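PDB 2XU0: erythrocyte membrane protein 1 from Plasmodium falciparum, which probably binds receptors on the host cell surface, this construct being its N-terminal segment and DBL1 domain, the part implicated in rosetting. Local coordinates for residues Arg339-Asn343 with Lys344-Ser348; Phe365-Leu368 with Asp369-Cys373. The protein carries 10 engineered substitutions. One frame throughout, in Å; residues are numbered along the deposited sequence.

Contact 1 (Arg339-Asn343 with Lys344-Ser348)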
# COMPACT_ATOMS: atom_id res chain seq x y z
N ARG A 339 -19.79 25.07 -0.34
CA ARG A 339 -20.06 25.73 0.92
C ARG A 339 -18.91 26.63 1.33
O ARG A 339 -17.77 26.17 1.47
CB ARG A 339 -20.35 24.70 2.03
CG ARG A 339 -21.39 25.14 3.07
CD ARG A 339 -22.62 24.25 3.00
NE ARG A 339 -22.74 23.35 4.15
CZ ARG A 339 -23.44 22.22 4.15
NH1 ARG A 339 -24.07 21.82 3.06
NH2 ARG A 339 -23.49 21.47 5.25
N ASP A 340 -19.24 27.91 1.52
CA ASP A 340 -18.37 28.97 2.03
C ASP A 340 -19.32 29.92 2.77
O ASP A 340 -19.85 30.87 2.18
CB ASP A 340 -17.58 29.67 0.89
CG ASP A 340 -16.39 30.51 1.35
OD1 ASP A 340 -16.48 31.11 2.46
OD2 ASP A 340 -15.39 30.59 0.61
N GLU A 341 -19.63 29.58 4.04
CA GLU A 341 -20.57 30.33 4.89
C GLU A 341 -20.22 31.81 5.06
O GLU A 341 -21.11 32.66 4.96
CB GLU A 341 -20.81 29.63 6.23
CG GLU A 341 -21.57 28.32 6.12
CD GLU A 341 -22.20 27.77 7.39
OE1 GLU A 341 -21.77 28.17 8.50
OE2 GLU A 341 -23.11 26.92 7.28
N GLN A 342 -18.91 32.12 5.26
CA GLN A 342 -18.35 33.46 5.42
C GLN A 342 -18.62 34.33 4.19
O GLN A 342 -18.89 35.53 4.33
CB GLN A 342 -16.83 33.38 5.69
CG GLN A 342 -16.26 34.62 6.38
CD GLN A 342 -14.82 34.44 6.80
OE1 GLN A 342 -14.49 33.58 7.62
NE2 GLN A 342 -13.93 35.27 6.27
N ASN A 343 -18.54 33.73 2.99
CA ASN A 343 -18.79 34.38 1.70
C ASN A 343 -20.21 34.12 1.17
O ASN A 343 -20.46 34.26 -0.04
CB ASN A 343 -17.70 34.03 0.69
CG ASN A 343 -16.37 34.68 0.99
OD1 ASN A 343 -16.26 35.92 1.08
ND2 ASN A 343 -15.33 33.88 1.13
N LYS A 344 -21.14 33.74 2.08
CA LYS A 344 -22.57 33.50 1.80
C LYS A 344 -22.89 32.46 0.70
O LYS A 344 -23.96 32.51 0.09
CB LYS A 344 -23.33 34.84 1.59
CG LYS A 344 -23.36 35.74 2.83
CD LYS A 344 -24.09 37.07 2.60
CE LYS A 344 -25.59 36.98 2.79
NZ LYS A 344 -26.25 38.29 2.60
N LYS A 345 -21.96 31.52 0.46
CA LYS A 345 -22.13 30.44 -0.51
C LYS A 345 -22.63 29.18 0.19
O LYS A 345 -21.98 28.66 1.10
CB LYS A 345 -20.80 30.15 -1.23
CG LYS A 345 -20.88 29.04 -2.29
CD LYS A 345 -19.48 28.50 -2.71
CE LYS A 345 -18.60 29.48 -3.46
NZ LYS A 345 -19.29 30.08 -4.64
N TYR A 346 -23.79 28.70 -0.27
CA TYR A 346 -24.44 27.48 0.20
C TYR A 346 -25.25 26.94 -0.97
O TYR A 346 -26.39 27.36 -1.23
CB TYR A 346 -25.32 27.74 1.44
CG TYR A 346 -25.60 26.53 2.32
CD1 TYR A 346 -25.38 26.58 3.69
CD2 TYR A 346 -26.19 25.38 1.79
CE1 TYR A 346 -25.69 25.49 4.51
CE2 TYR A 346 -26.49 24.28 2.60
CZ TYR A 346 -26.25 24.34 3.96
OH TYR A 346 -26.54 23.26 4.77
N CYS A 347 -24.63 26.00 -1.67
CA CYS A 347 -25.18 25.35 -2.84
C CYS A 347 -25.64 23.92 -2.49
O CYS A 347 -25.33 23.41 -1.40
CB CYS A 347 -24.13 25.33 -3.94
SG CYS A 347 -23.41 26.96 -4.30
N SER A 348 -26.34 23.28 -3.43
CA SER A 348 -26.76 21.89 -3.34
C SER A 348 -26.09 21.13 -4.50
O SER A 348 -25.58 21.77 -5.44
CB SER A 348 -28.28 21.79 -3.46
OG SER A 348 -28.74 21.87 -4.80
O HOH W 1 -23.50 22.85 0.36

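Contact 2 (Phe365-Leu368 with Asp369-Cys373)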
# COMPACT_ATOMS: atom_id res chain seq x y z
N PHE A 365 -33.98 28.30 -7.23
CA PHE A 365 -33.15 29.36 -7.79
C PHE A 365 -31.73 28.87 -8.00
O PHE A 365 -31.02 28.51 -7.06
CB PHE A 365 -33.19 30.67 -6.99
CG PHE A 365 -32.46 31.79 -7.70
CD1 PHE A 365 -33.07 32.47 -8.76
CD2 PHE A 365 -31.17 32.15 -7.34
CE1 PHE A 365 -32.40 33.50 -9.41
CE2 PHE A 365 -30.50 33.18 -8.00
CZ PHE A 365 -31.12 33.85 -9.03
N VAL A 366 -31.33 28.86 -9.27
CA VAL A 366 -30.00 28.45 -9.70
C VAL A 366 -29.25 29.73 -10.07
O VAL A 366 -29.58 30.35 -11.07
CB VAL A 366 -30.06 27.43 -10.89
CG1 VAL A 366 -28.66 27.05 -11.38
CG2 VAL A 366 -30.86 26.18 -10.52
N ASP A 367 -28.27 30.13 -9.24
CA ASP A 367 -27.41 31.28 -9.52
C ASP A 367 -26.29 30.81 -10.48
O ASP A 367 -26.38 29.71 -11.05
CB ASP A 367 -26.83 31.88 -8.20
CG ASP A 367 -25.80 31.02 -7.49
OD1 ASP A 367 -25.78 29.80 -7.72
OD2 ASP A 367 -24.97 31.59 -6.73
N LEU A 368 -25.25 31.60 -10.66
CA LEU A 368 -24.19 31.22 -11.60
C LEU A 368 -23.01 30.53 -10.93
O LEU A 368 -22.27 29.83 -11.62
CB LEU A 368 -23.77 32.40 -12.50
CG LEU A 368 -24.94 33.08 -13.24
CD1 LEU A 368 -24.71 34.51 -13.35
CD2 LEU A 368 -25.23 32.46 -14.60
N ASP A 369 -22.86 30.68 -9.60
CA ASP A 369 -21.79 30.00 -8.86
C ASP A 369 -22.13 28.53 -8.55
O ASP A 369 -21.28 27.66 -8.73
CB ASP A 369 -21.42 30.78 -7.59
CG ASP A 369 -20.82 32.16 -7.83
OD1 ASP A 369 -20.52 32.49 -9.01
OD2 ASP A 369 -20.64 32.91 -6.84
N CYS A 370 -23.37 28.26 -8.08
CA CYS A 370 -23.82 26.91 -7.70
C CYS A 370 -23.78 25.79 -8.75
O CYS A 370 -23.43 24.68 -8.35
CB CYS A 370 -25.10 26.92 -6.88
SG CYS A 370 -24.94 27.83 -5.32
N PRO A 371 -23.96 26.04 -10.08
CA PRO A 371 -23.73 24.95 -11.06
C PRO A 371 -22.35 24.30 -10.90
O PRO A 371 -22.25 23.11 -11.14
CB PRO A 371 -23.89 25.65 -12.41
CG PRO A 371 -24.81 26.79 -12.13
CD PRO A 371 -24.37 27.28 -10.77
N ARG A 372 -21.31 25.04 -10.43
CA ARG A 372 -19.96 24.50 -10.17
C ARG A 372 -19.96 23.46 -9.02
O ARG A 372 -19.11 22.56 -9.02
CB ARG A 372 -18.96 25.61 -9.84
CG ARG A 372 -18.73 26.63 -10.95
CD ARG A 372 -17.42 27.39 -10.79
NE ARG A 372 -17.36 28.19 -9.56
CZ ARG A 372 -17.82 29.43 -9.43
NH1 ARG A 372 -18.42 30.03 -10.45
NH2 ARG A 372 -17.70 30.08 -8.28
N CYS A 373 -20.89 23.60 -8.03
CA CYS A 373 -21.06 22.64 -6.94
C CYS A 373 -21.57 21.35 -7.57
O CYS A 373 -21.01 20.30 -7.30
CB CYS A 373 -22.02 23.13 -5.86
SG CYS A 373 -22.38 21.90 -4.57

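Contact 1 (Arg339-Asn343 with Lys344-Ser348)
R339 bends at chi2 (115°) and chi3, while Y346 has its CG anti to the backbone N (chi1 -157°), and these turns lay the arginine along the tyrosine. The aliphatic part comes first: R339 CD sits 3.5 Å from the Y346 ring centroid, over the face. The guanidinium then lies flat on the ring with planes 12° apart, and Y346 OH sits over its centre, 3.3 Å from R339 CZ. A water accepts from R339 NH1 at 2.9 Å and probably donates to C347 O, linking the guanidinium to the chain just past strand 345-346. On the other face of the two strands, D340 and K345 touch through their CB atoms. Their backbones pair twice, D340 N to K345 O at 2.9 Å and K345 N to D340 O at 2.8 Å. Just before the turn, the D340 carboxylate accepts weak bonds from the N343 side-chain amide and backbone N-H. The bond from K344 N to E341 O, 3.1 Å, closes the type I turn. K344, in a left-handed backbone conformation, is the extra residue that sits with K345 opposite D340, which makes this a tight beta hairpin with a G1 beta bulge.

Contact 2 (Phe365-Leu368 with Asp369-Cys373)
D367 turns its carboxylate forward onto the backbone of C370, three residues along, at the entry into helix 371-407 of the DBL domain's C-terminal subdomain. Its CG stands between the backbone N and the carbonyl carbon (chi1 70°), a rotation that carries OD1 forward to C370 N. C370 N then donates to D367 OD1 at 2.9 Å, approaching on the syn side but 31° out of the carboxylate plane. The same oxygen is packed close against the cysteine side chain, with C370 SG 3.2 Å from D367 OD1; C370 itself is fixed by its disulfide to C347. The other oxygen, OD2, lies against D369 CB. The two carboxylates are turned 65° against each other, with D367 OD2 and D369 OD2 4.5 Å apart, a like-charged approach that would tend to raise the proton affinity of both acids. The N-H donated by C370 probably offsets this at D367, and the positive charge of R372 probably does so at D369.

P371 follows C370 and has no N-H to offer. Its ring fits against the incoming loop instead: P371 CD lies 3.2 Å from D367 O and also meets L368 O, while P371 CG is 3.9 Å from V366 CG1.

R372 has its CG beside the backbone N and its chain bent at chi3, which swings the guanidinium back over the preceding turn. D369 O lies over the centre of one guanidinium face. From there the group also reaches the D369 side chain, in a salt bridge of 3.5 Å between R372 NH1 and D369 OD1.

How the contacts relate
From the N terminus, helix 311-338 runs straight into contact 1, whose hairpin turns the chain back on itself within ten residues. A loop follows, and contact 2 closes the short turn at its end, where the chain enters helix 371-407. The two contacts are in series, neither nested nor crossed, with centres about 11 Å apart. The C347-C370 disulfide joins the residue just after strand 345-346 to the helix entry. A second, between C338 and C373, ties the end of helix 311-338 to the first turn of helix 371-407. K345 NZ and R372 NH2, like charges, come within 4.0 Å, while K345 NZ makes a long, weak ion pair with D369.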